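Local coordinates for muramidase (Sodiomyces alcalophilus, PDB 6ZM8), which probably hydrolyses the glycan strands of bacterial peptidoglycan, as a fungal lysozyme-type muramidase of glycoside hydrolase family 25, at residues Arg74-Asn79 and Thr122-Ile127. Sequence-based numbering, arbitrary orientation.
Sequences RYFASN and TTYHGI
F76 meets Y124 where helices 69-78 and 110-128 pack side by side on the outside of the TIM-barrel-like GH25 fold; the short segments run at 37° to each other, 9.7 Å between axes. CE2 of F76 lies 3.5 Å from CE1 of Y124. The two planes tilt by 28°, and one ring is so far offset that little of either face is shared; the centroids are 5.5 Å apart. Beside this pair A77 offers its methyl, CB 3.9 Å from CG2 of I127. The other branch of I127 reaches the aliphatic base of R74, CD1 standing 3.8 Å from CG, the two side chains crossing at about a right angle. No hydrogen bond links the segments. With CG anti to the backbone N (chi1 -176°), the Y124 ring is carried toward F76. The hydroxyl of this buried residue is hydrogen-bonded to G81 O and G92 N; F76 rests on A31 and T32 of barrel strand 26-33. An alanine at Y124 would probably open a gap beside F76 and leave G81 O and G92 N without their shared hydroxyl partner. Beyond the apolar seam, N79 ND2 donates to Y75 O at 2.9 Å, the nitrogen lying in that carbonyl's plane, on a lone pair.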
ATOM      1  N   ARG A  74       0.137 -14.039  -4.922  1.00  6.36           N
ATOM      2  CA  ARG A  74       0.133 -15.245  -4.086  1.00  6.92           C
ATOM      3  C   ARG A  74       1.201 -15.144  -3.007  1.00  6.68           C
ATOM      4  O   ARG A  74       0.963 -15.518  -1.840  1.00  7.54           O
ATOM      5  CB  ARG A  74       0.387 -16.510  -4.926  1.00  7.98           C
ATOM      6  CG  ARG A  74      -0.785 -16.956  -5.752  1.00  9.40           C
ATOM      7  CD  ARG A  74      -0.552 -18.296  -6.463  1.00 11.12           C
ATOM      8  NE  ARG A  74       0.299 -18.167  -7.645  1.00 15.05           N
ATOM      9  CZ  ARG A  74      -0.125 -17.869  -8.920  1.00 14.14           C
ATOM     10  NH1 ARG A  74      -1.415 -17.592  -9.071  1.00 17.36           N
ATOM     11  NH2 ARG A  74       0.722 -17.735  -9.900  1.00 19.54           N
ATOM     12  N   TYR A  75       2.403 -14.720  -3.367  1.00  6.70           N
ATOM     13  CA  TYR A  75       3.497 -14.621  -2.393  1.00  6.98           C
ATOM     14  C   TYR A  75       3.136 -13.623  -1.290  1.00  6.71           C
ATOM     15  O   TYR A  75       3.318 -13.889  -0.100  1.00  8.13           O
ATOM     16  CB  TYR A  75       4.774 -14.213  -3.122  1.00  7.55           C
ATOM     17  CG  TYR A  75       5.995 -14.198  -2.245  1.00  8.24           C
ATOM     18  CD1 TYR A  75       6.517 -15.354  -1.731  1.00 12.12           C
ATOM     19  CD2 TYR A  75       6.657 -13.020  -1.948  1.00  7.73           C
ATOM     20  CE1 TYR A  75       7.682 -15.365  -0.954  1.00 14.45           C
ATOM     21  CE2 TYR A  75       7.806 -12.995  -1.175  1.00  8.72           C
ATOM     22  CZ  TYR A  75       8.333 -14.169  -0.702  1.00 12.79           C
ATOM     23  OH  TYR A  75       9.496 -14.122   0.011  1.00 18.15           O
ATOM     24  N   PHE A  76       2.635 -12.457  -1.687  1.00  5.94           N
ATOM     25  CA  PHE A  76       2.215 -11.439  -0.722  1.00  5.79           C
ATOM     26  C   PHE A  76       1.117 -11.963   0.202  1.00  6.04           C
ATOM     27  O   PHE A  76       1.219 -11.849   1.435  1.00  6.53           O
ATOM     28  CB  PHE A  76       1.740 -10.219  -1.512  1.00  5.44           C
ATOM     29  CG  PHE A  76       1.155  -9.122  -0.680  1.00  4.99           C
ATOM     30  CD1 PHE A  76       1.829  -8.571   0.415  1.00  5.17           C
ATOM     31  CD2 PHE A  76      -0.067  -8.547  -1.057  1.00  5.40           C
ATOM     32  CE1 PHE A  76       1.298  -7.483   1.093  1.00  5.06           C
ATOM     33  CE2 PHE A  76      -0.582  -7.450  -0.377  1.00  5.70           C
ATOM     34  CZ  PHE A  76       0.105  -6.912   0.697  1.00  5.54           C
ATOM     35  N   ALA A  77       0.046 -12.538  -0.375  1.00  6.28           N
ATOM     36  CA  ALA A  77      -1.090 -12.979   0.435  1.00  7.11           C
ATOM     37  C   ALA A  77      -0.701 -14.083   1.414  1.00  8.15           C
ATOM     38  O   ALA A  77      -1.342 -14.224   2.444  1.00 10.60           O
ATOM     39  CB  ALA A  77      -2.231 -13.408  -0.444  1.00  8.06           C
ATOM     40  N   SER A  78       0.322 -14.878   1.076  1.00  7.96           N
ATOM     41  CA  SER A  78       0.793 -15.974   1.930  1.00  9.61           C
ATOM     42  C   SER A  78       1.790 -15.522   2.988  1.00  8.56           C
ATOM     43  O   SER A  78       2.124 -16.340   3.852  1.00 11.30           O
ATOM     44  CB  SER A  78       1.472 -17.081   1.039  1.00 11.69           C
ATOM     45  OG  SER A  78       0.551 -17.731   0.244  1.00 14.46           O
ATOM     46  N   ASN A  79       2.302 -14.310   2.894  1.00  7.66           N
ATOM     47  CA  ASN A  79       3.447 -13.881   3.703  1.00  7.55           C
ATOM     48  C   ASN A  79       3.223 -12.491   4.301  1.00  7.12           C
ATOM     49  O   ASN A  79       4.177 -11.721   4.443  1.00  8.46           O
ATOM     50  CB  ASN A  79       4.745 -13.935   2.885  1.00  8.38           C
ATOM     51  CG  ASN A  79       5.125 -15.361   2.554  1.00  9.55           C
ATOM     52  OD1 ASN A  79       5.575 -16.109   3.443  1.00 11.71           O
ATOM     53  ND2 ASN A  79       4.924 -15.756   1.349  1.00 11.80           N
ATOM     54  N   THR A 122      -6.468  -8.871  -9.569  1.00  6.36           N
ATOM     55  CA  THR A 122      -7.466  -9.924  -9.700  1.00  6.41           C
ATOM     56  C   THR A 122      -7.084 -11.126  -8.847  1.00  6.12           C
ATOM     57  O   THR A 122      -7.939 -11.727  -8.177  1.00  6.65           O
ATOM     58  CB  THR A 122      -7.630 -10.292 -11.179  1.00  7.79           C
ATOM     59  OG1 THR A 122      -8.217  -9.207 -11.867  1.00 11.29           O
ATOM     60  CG2 THR A 122      -8.499 -11.509 -11.381  1.00  9.22           C
ATOM     61  N   THR A 123      -5.811 -11.508  -8.873  1.00  5.83           N
ATOM     62  CA  THR A 123      -5.366 -12.662  -8.087  1.00  6.10           C
ATOM     63  C   THR A 123      -5.515 -12.386  -6.591  1.00  5.93           C
ATOM     64  O   THR A 123      -6.014 -13.227  -5.833  1.00  6.23           O
ATOM     65  CB  THR A 123      -3.938 -13.046  -8.467  1.00  6.47           C
ATOM     66  OG1 THR A 123      -3.889 -13.373  -9.864  1.00  6.98           O
ATOM     67  CG2 THR A 123      -3.458 -14.252  -7.677  1.00  7.23           C
ATOM     68  N   TYR A 124      -5.079 -11.202  -6.154  1.00  5.51           N
ATOM     69  CA  TYR A 124      -5.182 -10.864  -4.737  1.00  5.45           C
ATOM     70  C   TYR A 124      -6.650 -10.913  -4.264  1.00  5.41           C
ATOM     71  O   TYR A 124      -6.946 -11.405  -3.191  1.00  5.71           O
ATOM     72  CB  TYR A 124      -4.550  -9.481  -4.494  1.00  5.69           C
ATOM     73  CG  TYR A 124      -4.534  -9.113  -3.021  1.00  5.34           C
ATOM     74  CD1 TYR A 124      -3.558  -9.615  -2.166  1.00  5.64           C
ATOM     75  CD2 TYR A 124      -5.514  -8.281  -2.490  1.00  5.63           C
ATOM     76  CE1 TYR A 124      -3.559  -9.309  -0.816  1.00  5.59           C
ATOM     77  CE2 TYR A 124      -5.521  -7.962  -1.136  1.00  5.65           C
ATOM     78  CZ  TYR A 124      -4.545  -8.482  -0.293  1.00  5.31           C
ATOM     79  OH  TYR A 124      -4.609  -8.161   1.037  1.00  5.93           O
ATOM     80  N   HIS A 125      -7.542 -10.371  -5.097  1.00  5.45           N
ATOM     81  CA  HIS A 125      -8.986 -10.387  -4.752  1.00  5.59           C
ATOM     82  C   HIS A 125      -9.539 -11.827  -4.717  1.00  5.70           C
ATOM     83  O   HIS A 125     -10.348 -12.151  -3.850  1.00  5.98           O
ATOM     84  CB  HIS A 125      -9.718  -9.511  -5.763  1.00  6.47           C
ATOM     85  CG  HIS A 125     -11.198  -9.508  -5.598  1.00  6.30           C
ATOM     86  ND1 HIS A 125     -11.996 -10.356  -6.320  1.00  7.87           N
ATOM     87  CD2 HIS A 125     -11.990  -8.767  -4.826  1.00  7.02           C
ATOM     88  CE1 HIS A 125     -13.278 -10.121  -5.966  1.00  8.76           C
ATOM     89  NE2 HIS A 125     -13.295  -9.164  -5.055  1.00  8.50           N
ATOM     90  N   GLY A 126      -9.110 -12.667  -5.647  1.00  6.02           N
ATOM     91  CA  GLY A 126      -9.555 -14.047  -5.633  1.00  6.66           C
ATOM     92  C   GLY A 126      -9.095 -14.802  -4.404  1.00  6.42           C
ATOM     93  O   GLY A 126      -9.776 -15.717  -3.929  1.00  7.33           O
ATOM     94  N   ILE A 127      -7.908 -14.463  -3.894  1.00  6.38           N
ATOM     95  CA  ILE A 127      -7.379 -15.137  -2.715  1.00  6.63           C
ATOM     96  C   ILE A 127      -8.072 -14.615  -1.447  1.00  6.44           C
ATOM     97  O   ILE A 127      -8.506 -15.381  -0.607  1.00  7.39           O
ATOM     98  CB  ILE A 127      -5.850 -14.979  -2.604  1.00  7.12           C
ATOM     99  CG1 ILE A 127      -5.164 -15.675  -3.779  1.00  8.91           C
ATOM    100  CG2 ILE A 127      -5.351 -15.529  -1.290  1.00  8.04           C
ATOM    101  CD1 ILE A 127      -3.726 -15.298  -3.956  1.00 10.86           C
TER